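Local coordinates for carboxylase (Deinococcus radiodurans, PDB 5H80), which probably catalyses, through this biotin carboxylase domain of a single-chain carboxylase, the ATP-dependent carboxylation of biotin, at residues A371-E376 against A458-L463; L464-V469 against P484-Q489; V425-R430 against A442-E447. All blocks are in the same frame, centred on the assembly; numbering follows the deposited sequence.

Contact 1: A371-E376 against A458-L463; sequences ARVNME and AFLQAL
Leu460 reaches from the helix 458-463 to the strand 371-374 and carries this contact almost alone, one branch doing most of the touching. Its CD1 fits between the side chains of Ala371 and Val373, 4.2 Å from Ala371 CB and 4.0 Å from Val373 CG2, and closes most tightly on the backbone between them, with Leu460 CD1 3.3 Å from Arg372 O. The other methyl, CD2, stands 4.0 Å from the same oxygen. Leu460 and Val373 cross at about a right angle, and Val373 offers CG2 because that branch lies anti to its own carbonyl carbon, while CG1 is anti to the backbone N (chi1 -174°). Arg372 O, pressed by a methyl, is not left without a polar partner: Asn456 ND2 donates a hydrogen bond to it.

The looser side is polar: the Arg372 side chain leads away from the helix to salt bridges with Glu268 and Glu324, and past Val373, Asn374 ND2 gives a bent hydrogen bond of 3.1 Å to Glu376 OE1, meeting it from above the carboxylate plane; these polar groups are partly exposed.

The axes of strand and helix pass 9.5 Å apart and run nearly antiparallel, at 154°. Strand 367-374 lies between strands 264-270 and 421-429 in the antiparallel sheet, so Leu460 lays helix 457-465 against an inner strand of the C-terminal part of the biotin carboxylase fold. Farther round the helix, Phe459 and Leu463 pack on Leu486 of helix 483-490, and Leu463 also touches Leu267 of strand 264-270.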
ATOM      1  N   ALA A 371       8.836   9.846   3.697  1.00 23.96           N
ATOM      2  CA  ALA A 371       9.220  11.259   3.688  1.00 23.88           C
ATOM      3  C   ALA A 371       8.099  12.068   4.456  1.00 23.24           C
ATOM      4  O   ALA A 371       6.929  11.844   4.268  1.00 22.30           O
ATOM      5  CB  ALA A 371       9.411  11.782   2.341  1.00 24.70           C
ATOM      6  N   ARG A 372       8.517  12.979   5.367  1.00 23.66           N
ATOM      7  CA  ARG A 372       7.538  13.857   6.001  1.00 24.34           C
ATOM      8  C   ARG A 372       7.293  15.156   5.132  1.00 24.80           C
ATOM      9  O   ARG A 372       8.223  16.017   4.928  1.00 22.98           O
ATOM     10  CB  ARG A 372       8.149  14.202   7.343  1.00 28.03           C
ATOM     11  CG  ARG A 372       8.451  12.951   8.273  1.00 27.29           C
ATOM     12  CD  ARG A 372       8.658  13.355   9.773  1.00 28.39           C
ATOM     13  NE  ARG A 372       9.171  12.240  10.621  1.00 26.24           N
ATOM     14  CZ  ARG A 372       9.290  12.297  11.960  1.00 27.68           C
ATOM     15  NH1 ARG A 372       8.796  13.312  12.628  1.00 31.02           N
ATOM     16  NH2 ARG A 372       9.812  11.294  12.638  1.00 27.07           N
ATOM     17  N   VAL A 373       6.081  15.278   4.635  1.00 23.03           N
ATOM     18  CA  VAL A 373       5.602  16.495   3.938  1.00 22.08           C
ATOM     19  C   VAL A 373       5.129  17.557   4.895  1.00 22.93           C
ATOM     20  O   VAL A 373       4.161  17.278   5.648  1.00 25.50           O
ATOM     21  CB  VAL A 373       4.617  16.146   2.851  1.00 25.18           C
ATOM     22  CG1 VAL A 373       4.255  17.374   2.045  1.00 26.16           C
ATOM     23  CG2 VAL A 373       5.197  15.012   1.988  1.00 24.01           C
ATOM     24  N   ASN A 374       5.887  18.649   4.973  1.00 25.63           N
ATOM     25  CA  ASN A 374       5.611  19.713   5.946  1.00 26.23           C
ATOM     26  C   ASN A 374       5.163  21.036   5.254  1.00 26.18           C
ATOM     27  O   ASN A 374       5.552  21.328   4.141  1.00 29.30           O
ATOM     28  CB  ASN A 374       6.761  20.011   6.904  1.00 25.69           C
ATOM     29  CG  ASN A 374       7.319  18.826   7.684  1.00 27.40           C
ATOM     30  OD1 ASN A 374       6.567  18.017   8.253  1.00 30.95           O
ATOM     31  ND2 ASN A 374       8.639  18.802   7.837  1.00 29.71           N
ATOM     32  N   MET A 375       4.378  21.817   5.978  1.00 25.73           N
ATOM     33  CA  MET A 375       4.043  23.203   5.623  1.00 28.97           C
ATOM     34  C   MET A 375       5.214  24.003   6.137  1.00 36.80           C
ATOM     35  O   MET A 375       5.409  24.100   7.338  1.00 42.77           O
ATOM     36  CB  MET A 375       2.725  23.550   6.326  1.00 31.74           C
ATOM     37  CG  MET A 375       2.172  24.882   5.935  1.00 38.13           C
ATOM     38  SD  MET A 375       0.526  24.981   6.623  1.00 42.96           S
ATOM     39  CE  MET A 375       0.238  26.748   6.278  1.00 45.79           C
ATOM     40  N   GLU A 376       6.040  24.503   5.230  1.00 43.51           N
ATOM     41  CA  GLU A 376       7.273  25.279   5.536  1.00 55.54           C
ATOM     42  C   GLU A 376       8.161  25.331   4.306  1.00 58.58           C
ATOM     43  O   GLU A 376       7.832  26.010   3.349  1.00 72.70           O
ATOM     44  CB  GLU A 376       8.113  24.713   6.697  1.00 55.55           C
ATOM     45  CG  GLU A 376       8.797  23.368   6.427  1.00 58.45           C
ATOM     46  CD  GLU A 376       9.141  22.564   7.694  1.00 63.72           C
ATOM     47  OE1 GLU A 376       9.928  21.566   7.560  1.00 50.58           O
ATOM     48  OE2 GLU A 376       8.604  22.896   8.799  1.00 51.28           O
ATOM     49  N   ALA A 458       9.630  20.452  -2.728  1.00 30.57           N
ATOM     50  CA  ALA A 458      10.911  20.646  -3.506  1.00 31.10           C
ATOM     51  C   ALA A 458      12.149  20.293  -2.764  1.00 27.79           C
ATOM     52  O   ALA A 458      13.081  19.749  -3.334  1.00 29.05           O
ATOM     53  CB  ALA A 458      11.028  22.092  -4.051  1.00 33.16           C
ATOM     54  N   PHE A 459      12.213  20.659  -1.489  1.00 26.79           N
ATOM     55  CA  PHE A 459      13.337  20.305  -0.681  1.00 26.00           C
ATOM     56  C   PHE A 459      13.582  18.775  -0.513  1.00 26.83           C
ATOM     57  O   PHE A 459      14.704  18.318  -0.659  1.00 24.94           O
ATOM     58  CB  PHE A 459      13.235  21.005   0.597  1.00 28.32           C
ATOM     59  CG  PHE A 459      14.455  20.881   1.439  1.00 26.11           C
ATOM     60  CD1 PHE A 459      15.540  21.748   1.226  1.00 30.69           C
ATOM     61  CD2 PHE A 459      14.552  19.968   2.445  1.00 30.99           C
ATOM     62  CE1 PHE A 459      16.691  21.663   1.987  1.00 29.41           C
ATOM     63  CE2 PHE A 459      15.712  19.869   3.163  1.00 30.48           C
ATOM     64  CZ  PHE A 459      16.767  20.707   2.984  1.00 32.44           C
ATOM     65  N   LEU A 460      12.468  18.039  -0.351  1.00 23.65           N
ATOM     66  CA  LEU A 460      12.414  16.545  -0.293  1.00 24.63           C
ATOM     67  C   LEU A 460      12.943  15.973  -1.574  1.00 24.28           C
ATOM     68  O   LEU A 460      13.785  15.088  -1.477  1.00 23.01           O
ATOM     69  CB  LEU A 460      10.959  16.066  -0.032  1.00 23.13           C
ATOM     70  CG  LEU A 460      10.548  16.243   1.471  1.00 26.46           C
ATOM     71  CD1 LEU A 460       9.074  15.911   1.730  1.00 26.55           C
ATOM     72  CD2 LEU A 460      11.407  15.663   2.556  1.00 28.57           C
ATOM     73  N   GLN A 461      12.549  16.524  -2.738  1.00 26.93           N
ATOM     74  CA  GLN A 461      13.075  16.102  -4.006  1.00 32.41           C
ATOM     75  C   GLN A 461      14.581  16.408  -4.138  1.00 29.75           C
ATOM     76  O   GLN A 461      15.342  15.516  -4.596  1.00 28.42           O
ATOM     77  CB  GLN A 461      12.185  16.599  -5.148  1.00 36.26           C
ATOM     78  CG  GLN A 461      10.941  15.721  -5.296  1.00 43.24           C
ATOM     79  CD  GLN A 461       9.843  16.400  -6.035  1.00 44.82           C
ATOM     80  OE1 GLN A 461       9.015  17.162  -5.458  1.00 47.73           O
ATOM     81  NE2 GLN A 461       9.825  16.183  -7.314  1.00 47.00           N
ATOM     82  N   ALA A 462      15.087  17.529  -3.618  1.00 29.75           N
ATOM     83  CA  ALA A 462      16.525  17.757  -3.730  1.00 33.45           C
ATOM     84  C   ALA A 462      17.320  16.719  -2.920  1.00 27.07           C
ATOM     85  O   ALA A 462      18.429  16.229  -3.303  1.00 30.25           O
ATOM     86  CB  ALA A 462      16.887  19.172  -3.318  1.00 35.44           C
ATOM     87  N   LEU A 463      16.771  16.370  -1.736  1.00 23.92           N
ATOM     88  CA  LEU A 463      17.326  15.341  -0.846  1.00 22.97           C
ATOM     89  C   LEU A 463      17.422  14.029  -1.564  1.00 23.28           C
ATOM     90  O   LEU A 463      18.477  13.402  -1.616  1.00 22.42           O
ATOM     91  CB  LEU A 463      16.553  15.186   0.510  1.00 25.01           C
ATOM     92  CG  LEU A 463      16.657  16.313   1.549  1.00 28.14           C
ATOM     93  CD1 LEU A 463      15.741  16.016   2.701  1.00 29.51           C
ATOM     94  CD2 LEU A 463      18.098  16.528   2.024  1.00 30.45           C
TER

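Contact 2: L464-V469 against P484-Q489; sequences LHHPDV and PELVTQ
The imidazole of His466 has Pro467 CD over one face, offset toward the rim, and meets Glu485 and Gln489 at its edge. Glu485 OE2 lies in the ring plane and accepts a hydrogen bond from His466 NE2 at 3.1 Å, nearly straight at 164°, although the carboxylate, its plane turned 44° from the ring, is met from above. Gln489 OE1 approaches the same edge, 3.6 Å from His466 CD2, and Leu486 CD2 comes obliquely to that carbon at 4.1 Å. With CG anti to the backbone N (chi1 -166°), the ring also turns ND1 back to accept from Asp468 N at 3.0 Å, an N-cap bond for helix 467-471. Both ring nitrogens are thus engaged, which fixes the ring's rotation. Without the imidazole, as with an alanine here, Asp468 N would probably lose its capping acceptor and Glu485 OE2 its ring N-H, removing the hydrogen bond that links the start of helix 467-471 to helix 483-490.

Trp478 adds an edge-to-face contact with His466 and a hydrogen bond to Asp468. The histidine thereby joins the turn between helices 457-465 and 467-471 to helix 483-490, while Leu464 and Val469 pack on Leu438 of helix 434-446.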
ATOM      1  N   LEU A 464      16.326  13.630  -2.169  1.00 26.22           N
ATOM      2  CA  LEU A 464      16.270  12.334  -2.783  1.00 24.02           C
ATOM      3  C   LEU A 464      17.167  12.127  -4.020  1.00 22.65           C
ATOM      4  O   LEU A 464      17.523  10.957  -4.225  1.00 26.49           O
ATOM      5  CB  LEU A 464      14.842  11.951  -3.135  1.00 28.04           C
ATOM      6  CG  LEU A 464      13.880  11.778  -1.950  1.00 25.55           C
ATOM      7  CD1 LEU A 464      12.520  11.979  -2.514  1.00 26.04           C
ATOM      8  CD2 LEU A 464      14.092  10.430  -1.201  1.00 26.47           C
ATOM      9  N   HIS A 465      17.521  13.204  -4.691  1.00 28.83           N
ATOM     10  CA  HIS A 465      18.474  13.209  -5.850  1.00 29.72           C
ATOM     11  C   HIS A 465      19.922  13.434  -5.471  1.00 35.09           C
ATOM     12  O   HIS A 465      20.801  13.293  -6.349  1.00 35.25           O
ATOM     13  CB  HIS A 465      18.029  14.282  -6.846  1.00 32.42           C
ATOM     14  CG  HIS A 465      16.770  13.940  -7.566  1.00 34.84           C
ATOM     15  ND1 HIS A 465      15.547  14.338  -7.125  1.00 34.99           N
ATOM     16  CD2 HIS A 465      16.557  13.298  -8.736  1.00 40.80           C
ATOM     17  CE1 HIS A 465      14.619  13.959  -7.977  1.00 38.21           C
ATOM     18  NE2 HIS A 465      15.206  13.320  -8.964  1.00 40.80           N
ATOM     19  N   HIS A 466      20.217  13.790  -4.215  1.00 26.64           N
ATOM     20  CA  HIS A 466      21.563  14.084  -3.841  1.00 27.27           C
ATOM     21  C   HIS A 466      22.423  12.782  -3.806  1.00 24.71           C
ATOM     22  O   HIS A 466      22.027  11.767  -3.266  1.00 28.41           O
ATOM     23  CB  HIS A 466      21.593  14.877  -2.522  1.00 26.23           C
ATOM     24  CG  HIS A 466      22.929  15.508  -2.243  1.00 27.60           C
ATOM     25  ND1 HIS A 466      24.035  14.805  -1.826  1.00 30.45           N
ATOM     26  CD2 HIS A 466      23.321  16.797  -2.317  1.00 30.36           C
ATOM     27  CE1 HIS A 466      25.056  15.629  -1.682  1.00 32.33           C
ATOM     28  NE2 HIS A 466      24.637  16.850  -1.978  1.00 33.57           N
ATOM     29  N   PRO A 467      23.554  12.794  -4.509  1.00 27.61           N
ATOM     30  CA  PRO A 467      24.487  11.681  -4.497  1.00 26.14           C
ATOM     31  C   PRO A 467      24.824  11.099  -3.160  1.00 24.79           C
ATOM     32  O   PRO A 467      25.125   9.920  -3.009  1.00 26.02           O
ATOM     33  CB  PRO A 467      25.754  12.316  -5.140  1.00 30.72           C
ATOM     34  CG  PRO A 467      25.303  13.490  -5.867  1.00 35.55           C
ATOM     35  CD  PRO A 467      24.051  13.986  -5.188  1.00 29.46           C
ATOM     36  N   ASP A 468      25.047  11.983  -2.168  1.00 27.03           N
ATOM     37  CA  ASP A 468      25.379  11.479  -0.904  1.00 24.96           C
ATOM     38  C   ASP A 468      24.188  10.658  -0.289  1.00 26.65           C
ATOM     39  O   ASP A 468      24.427   9.693   0.346  1.00 26.08           O
ATOM     40  CB  ASP A 468      25.759  12.572   0.136  1.00 27.95           C
ATOM     41  CG  ASP A 468      27.008  13.370  -0.233  1.00 35.08           C
ATOM     42  OD1 ASP A 468      27.799  12.962  -1.114  1.00 35.61           O
ATOM     43  OD2 ASP A 468      27.176  14.421   0.440  1.00 29.63           O
ATOM     44  N   VAL A 469      22.938  10.985  -0.616  1.00 24.35           N
ATOM     45  CA  VAL A 469      21.827  10.180  -0.161  1.00 24.44           C
ATOM     46  C   VAL A 469      21.775   8.829  -0.994  1.00 22.46           C
ATOM     47  O   VAL A 469      21.612   7.763  -0.444  1.00 21.62           O
ATOM     48  CB  VAL A 469      20.508  10.949  -0.297  1.00 26.41           C
ATOM     49  CG1 VAL A 469      19.302  10.104   0.022  1.00 25.77           C
ATOM     50  CG2 VAL A 469      20.487  12.098   0.656  1.00 25.91           C
ATOM     51  N   PRO A 484      22.702  25.458   2.678  1.00 43.59           N
ATOM     52  CA  PRO A 484      22.517  26.385   1.514  1.00 42.64           C
ATOM     53  C   PRO A 484      22.528  25.726   0.108  1.00 37.21           C
ATOM     54  O   PRO A 484      21.636  26.060  -0.743  1.00 41.89           O
ATOM     55  CB  PRO A 484      23.611  27.445   1.699  1.00 41.93           C
ATOM     56  CG  PRO A 484      24.090  27.336   3.126  1.00 39.31           C
ATOM     57  CD  PRO A 484      23.800  25.905   3.577  1.00 37.87           C
ATOM     58  N   GLU A 485      23.366  24.719  -0.086  1.00 40.19           N
ATOM     59  CA  GLU A 485      23.431  24.014  -1.390  1.00 41.73           C
ATOM     60  C   GLU A 485      22.126  23.277  -1.709  1.00 35.12           C
ATOM     61  O   GLU A 485      21.585  23.303  -2.862  1.00 34.88           O
ATOM     62  CB  GLU A 485      24.688  23.103  -1.462  1.00 49.32           C
ATOM     63  CG  GLU A 485      24.551  21.590  -1.148  1.00 54.89           C
ATOM     64  CD  GLU A 485      25.858  20.769  -1.357  1.00 58.19           C
ATOM     65  OE1 GLU A 485      26.861  21.203  -0.735  1.00 56.35           O
ATOM     66  OE2 GLU A 485      25.903  19.716  -2.127  1.00 40.72           O
ATOM     67  N   LEU A 486      21.566  22.664  -0.674  1.00 37.25           N
ATOM     68  CA  LEU A 486      20.329  21.914  -0.791  1.00 36.43           C
ATOM     69  C   LEU A 486      19.124  22.814  -1.088  1.00 33.21           C
ATOM     70  O   LEU A 486      18.279  22.471  -1.925  1.00 31.12           O
ATOM     71  CB  LEU A 486      20.100  21.079   0.476  1.00 38.43           C
ATOM     72  CG  LEU A 486      20.890  19.766   0.597  1.00 38.30           C
ATOM     73  CD1 LEU A 486      20.914  19.214   2.046  1.00 35.14           C
ATOM     74  CD2 LEU A 486      20.308  18.732  -0.400  1.00 36.93           C
ATOM     75  N   VAL A 487      19.098  23.989  -0.471  1.00 34.87           N
ATOM     76  CA  VAL A 487      18.037  24.951  -0.756  1.00 39.10           C
ATOM     77  C   VAL A 487      18.137  25.461  -2.159  1.00 39.63           C
ATOM     78  O   VAL A 487      17.117  25.530  -2.797  1.00 35.09           O
ATOM     79  CB  VAL A 487      17.851  26.102   0.295  1.00 42.60           C
ATOM     80  CG1 VAL A 487      17.347  25.541   1.609  1.00 38.68           C
ATOM     81  CG2 VAL A 487      19.085  26.944   0.507  1.00 47.98           C
ATOM     82  N   THR A 488      19.353  25.702  -2.653  1.00 39.90           N
ATOM     83  CA  THR A 488      19.587  26.055  -4.092  1.00 42.78           C
ATOM     84  C   THR A 488      19.043  24.989  -5.016  1.00 40.86           C
ATOM     85  O   THR A 488      18.191  25.266  -5.885  1.00 38.41           O
ATOM     86  CB  THR A 488      21.078  26.373  -4.379  1.00 42.72           C
ATOM     87  OG1 THR A 488      21.526  27.455  -3.518  1.00 46.12           O
ATOM     88  CG2 THR A 488      21.346  26.682  -5.929  1.00 35.33           C
ATOM     89  N   GLN A 489      19.406  23.736  -4.743  1.00 32.90           N
ATOM     90  CA  GLN A 489      19.034  22.589  -5.572  1.00 37.49           C
ATOM     91  C   GLN A 489      17.546  22.386  -5.643  1.00 33.69           C
ATOM     92  O   GLN A 489      16.993  21.941  -6.681  1.00 40.51           O
ATOM     93  CB  GLN A 489      19.728  21.353  -5.023  1.00 38.97           C
ATOM     94  CG  GLN A 489      21.245  21.343  -5.343  1.00 41.22           C
ATOM     95  CD  GLN A 489      22.059  20.500  -4.374  1.00 46.40           C
ATOM     96  OE1 GLN A 489      21.597  19.464  -3.908  1.00 43.94           O
ATOM     97  NE2 GLN A 489      23.285  20.955  -4.054  1.00 40.43           N
TER

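Contact 3: V425-R430 against A442-E447; sequences VVVHRR and ATALSE. With EDO (1,2-ethanediol), chain D.
Val425 and Val427 both hold CG1 anti to the backbone N (chi1 176° and 168°), which leaves CG2 anti to the carbonyl carbon, and it is this CG2 branch that makes the closest approach to the helix 442-446 from each valine. Val425 CG2 lies 3.9 Å from Leu445 CD2, with the leucine methyl leaning over the valine fork so that CG1 of Val425 is nearly as close. Two residues along the strand, Val427 CG2 meets Ala444 CB at 4.0 Å. Ala444 points its methyl toward the strand between the two valines, its CB also 4.5 Å from Val425 CG1; its small size is consistent with the close approach of helix and strand. The axes of strand and helix pass 9.4 Å apart at 141°, so the chain returns across the sheet roughly antiparallel to strand 421-429.

Where the strand ends, Arg430 turns to a different partner. Its chain, bent at chi2, offers NE and NH1 to a 1,2-ethanediol molecule: NE donates to O1 at 2.7 Å and NH1 to O2 at 3.1 Å, O1 lying at the guanidinium edge. His428 CE1 sits over one face of the group. Glu447 forms a salt bridge with Arg49 of the second subunit.

The division of chemistry is plain. Between strand and helix all four touching side chains are buried and apolar, with no hydrogen bond crossing, so shape and exclusion of water hold them together; polar groups at the ends of the two segments face the second subunit. The diol, probably from the crystallisation liquor, bridges Arg430 and Glu330 of the second subunit and is not evidence of a substrate site.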
ATOM      1  N   VAL A 425       4.500  10.218   3.386  1.00 22.74           N
ATOM      2  CA  VAL A 425       4.500   9.435   2.167  1.00 23.31           C
ATOM      3  C   VAL A 425       5.469   8.316   2.295  1.00 19.12           C
ATOM      4  O   VAL A 425       6.693   8.560   2.441  1.00 19.01           O
ATOM      5  CB  VAL A 425       4.867  10.290   0.966  1.00 23.81           C
ATOM      6  CG1 VAL A 425       4.984   9.490  -0.406  1.00 25.37           C
ATOM      7  CG2 VAL A 425       3.869  11.468   0.851  1.00 22.60           C
ATOM      8  N   VAL A 426       4.950   7.095   2.169  1.00 20.39           N
ATOM      9  CA  VAL A 426       5.747   5.894   2.401  1.00 19.46           C
ATOM     10  C   VAL A 426       5.843   5.221   1.048  1.00 19.67           C
ATOM     11  O   VAL A 426       4.790   4.982   0.414  1.00 22.25           O
ATOM     12  CB  VAL A 426       5.207   4.969   3.455  1.00 23.63           C
ATOM     13  CG1 VAL A 426       6.103   3.801   3.706  1.00 23.27           C
ATOM     14  CG2 VAL A 426       4.965   5.768   4.783  1.00 25.54           C
ATOM     15  N   VAL A 427       7.064   4.924   0.642  1.00 22.89           N
ATOM     16  CA  VAL A 427       7.207   4.228  -0.635  1.00 20.85           C
ATOM     17  C   VAL A 427       7.939   2.927  -0.416  1.00 22.04           C
ATOM     18  O   VAL A 427       8.848   2.842   0.413  1.00 20.78           O
ATOM     19  CB  VAL A 427       7.869   5.087  -1.626  1.00 25.62           C
ATOM     20  CG1 VAL A 427       8.277   4.318  -2.819  1.00 28.04           C
ATOM     21  CG2 VAL A 427       6.959   6.220  -2.072  1.00 25.90           C
ATOM     22  N   HIS A 428       7.512   1.869  -1.112  1.00 20.96           N
ATOM     23  CA  HIS A 428       7.994   0.486  -0.807  1.00 21.30           C
ATOM     24  C   HIS A 428       8.192  -0.328  -2.080  1.00 25.45           C
ATOM     25  O   HIS A 428       7.510  -0.119  -3.021  1.00 24.26           O
ATOM     26  CB  HIS A 428       7.022  -0.219   0.054  1.00 24.56           C
ATOM     27  CG  HIS A 428       7.305  -1.663   0.293  1.00 26.97           C
ATOM     28  ND1 HIS A 428       6.414  -2.656  -0.098  1.00 36.24           N
ATOM     29  CD2 HIS A 428       8.302  -2.303   0.968  1.00 30.94           C
ATOM     30  CE1 HIS A 428       6.852  -3.832   0.328  1.00 34.73           C
ATOM     31  NE2 HIS A 428       8.013  -3.645   0.940  1.00 31.19           N
ATOM     32  N   ARG A 429       9.342  -0.975  -2.151  1.00 23.58           N
ATOM     33  CA  ARG A 429       9.547  -1.904  -3.208  1.00 27.13           C
ATOM     34  C   ARG A 429      10.199  -3.165  -2.742  1.00 27.73           C
ATOM     35  O   ARG A 429      10.686  -3.315  -1.577  1.00 24.03           O
ATOM     36  CB  ARG A 429      10.351  -1.261  -4.257  1.00 32.36           C
ATOM     37  CG  ARG A 429      11.722  -0.897  -3.850  1.00 29.41           C
ATOM     38  CD  ARG A 429      12.264   0.069  -4.910  1.00 34.70           C
ATOM     39  NE  ARG A 429      12.695  -0.587  -6.152  1.00 31.62           N
ATOM     40  CZ  ARG A 429      12.521  -0.114  -7.398  1.00 36.74           C
ATOM     41  NH1 ARG A 429      11.828   0.966  -7.630  1.00 37.80           N
ATOM     42  NH2 ARG A 429      13.068  -0.751  -8.426  1.00 35.50           N
ATOM     43  N   ARG A 430      10.119  -4.167  -3.592  1.00 27.42           N
ATOM     44  CA  ARG A 430      10.535  -5.508  -3.144  1.00 27.65           C
ATOM     45  C   ARG A 430      11.926  -5.987  -3.595  1.00 28.22           C
ATOM     46  O   ARG A 430      12.238  -7.147  -3.334  1.00 34.21           O
ATOM     47  CB  ARG A 430       9.556  -6.540  -3.643  1.00 38.05           C
ATOM     48  CG  ARG A 430       8.192  -6.445  -2.989  1.00 39.06           C
ATOM     49  CD  ARG A 430       7.149  -6.466  -4.071  1.00 43.43           C
ATOM     50  NE  ARG A 430       5.790  -6.124  -3.620  1.00 37.86           N
ATOM     51  CZ  ARG A 430       5.244  -6.300  -2.402  1.00 34.79           C
ATOM     52  NH1 ARG A 430       3.970  -5.913  -2.238  1.00 36.85           N
ATOM     53  NH2 ARG A 430       5.826  -6.944  -1.415  1.00 34.10           N
ATOM     54  N   ALA A 442      10.963   9.992  -5.268  1.00 22.23           N
ATOM     55  CA  ALA A 442      10.934  11.285  -5.935  1.00 21.49           C
ATOM     56  C   ALA A 442       9.751  11.388  -6.896  1.00 22.15           C
ATOM     57  O   ALA A 442       9.002  12.370  -6.906  1.00 25.97           O
ATOM     58  CB  ALA A 442      12.254  11.572  -6.615  1.00 22.82           C
ATOM     59  N   THR A 443       9.498  10.326  -7.666  1.00 23.34           N
ATOM     60  CA  THR A 443       8.309  10.313  -8.527  1.00 27.74           C
ATOM     61  C   THR A 443       6.979  10.491  -7.786  1.00 31.29           C
ATOM     62  O   THR A 443       6.125  11.354  -8.143  1.00 26.12           O
ATOM     63  CB  THR A 443       8.349   9.117  -9.439  1.00 28.72           C
ATOM     64  OG1 THR A 443       9.584   9.163 -10.180  1.00 29.19           O
ATOM     65  CG2 THR A 443       7.143   9.078 -10.287  1.00 35.69           C
ATOM     66  N   ALA A 444       6.815   9.750  -6.689  1.00 23.93           N
ATOM     67  CA  ALA A 444       5.639   9.869  -5.905  1.00 24.73           C
ATOM     68  C   ALA A 444       5.466  11.265  -5.317  1.00 25.05           C
ATOM     69  O   ALA A 444       4.395  11.867  -5.450  1.00 25.80           O
ATOM     70  CB  ALA A 444       5.660   8.805  -4.797  1.00 25.67           C
ATOM     71  N   LEU A 445       6.510  11.873  -4.778  1.00 22.97           N
ATOM     72  CA  LEU A 445       6.422  13.193  -4.387  1.00 21.87           C
ATOM     73  C   LEU A 445       6.075  14.207  -5.464  1.00 30.36           C
ATOM     74  O   LEU A 445       5.315  15.154  -5.212  1.00 28.23           O
ATOM     75  CB  LEU A 445       7.667  13.595  -3.646  1.00 26.83           C
ATOM     76  CG  LEU A 445       7.807  12.929  -2.311  1.00 26.82           C
ATOM     77  CD1 LEU A 445       9.052  13.610  -1.732  1.00 28.10           C
ATOM     78  CD2 LEU A 445       6.536  13.079  -1.462  1.00 26.55           C
ATOM     79  N   SER A 446       6.505  13.942  -6.692  1.00 28.21           N
ATOM     80  CA  SER A 446       6.277  14.866  -7.807  1.00 30.50           C
ATOM     81  C   SER A 446       4.855  14.803  -8.190  1.00 25.32           C
ATOM     82  O   SER A 446       4.347  15.806  -8.830  1.00 28.64           O
ATOM     83  CB  SER A 446       7.150  14.462  -9.006  1.00 25.36           C
ATOM     84  OG  SER A 446       6.614  13.289  -9.690  1.00 24.98           O
ATOM     85  N   GLU A 447       4.095  13.781  -7.758  1.00 26.59           N
ATOM     86  CA  GLU A 447       2.662  13.699  -8.008  1.00 29.56           C
ATOM     87  C   GLU A 447       1.818  14.281  -6.888  1.00 32.26           C
ATOM     88  O   GLU A 447       0.604  14.228  -6.932  1.00 34.16           O
ATOM     89  CB  GLU A 447       2.253  12.218  -8.254  1.00 31.45           C
ATOM     90  CG  GLU A 447       2.656  11.729  -9.616  1.00 31.60           C
ATOM     91  CD  GLU A 447       2.526  10.241  -9.957  1.00 35.26           C
ATOM     92  OE1 GLU A 447       1.865   9.467  -9.212  1.00 33.83           O
ATOM     93  OE2 GLU A 447       3.201   9.839 -10.993  1.00 37.29           O
TER
HETATM   94  C1  EDO D 502       3.814  -3.988  -6.501  1.00 49.50           C
HETATM   95  O1  EDO D 502       4.824  -4.515  -5.614  1.00 55.91           O
HETATM   96  C2  EDO D 502       2.466  -4.120  -5.819  1.00 38.14           C
HETATM   97  O2  EDO D 502       2.488  -4.303  -4.408  1.00 45.34           O

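In the fold
Helix 457-465 is the common element of contacts 1 and 2, whose centres are 11 Å apart: the Leu460 side faces the sheet, while Ala462 CB touches Leu486 O of contact 2 at 3.8 Å. Contact 3 is nested within the chain loop closed by contact 1, 12 Å from it between centres, and the two share a sheet, Ala371 N lying 2.8 Å from Val425 O in a probable hydrogen bond. Leu445 CD1 packs on Leu460 CB at 3.5 Å, joining the two helices that pack on these strands. Contacts 2 and 3, 18 Å apart between centres, meet where His465 CE1 lies 3.6 Å from Ala442 CB, with Leu464 packing on Ala442 and Leu445. The ethanediol belongs to the subunit-facing end of contact 3.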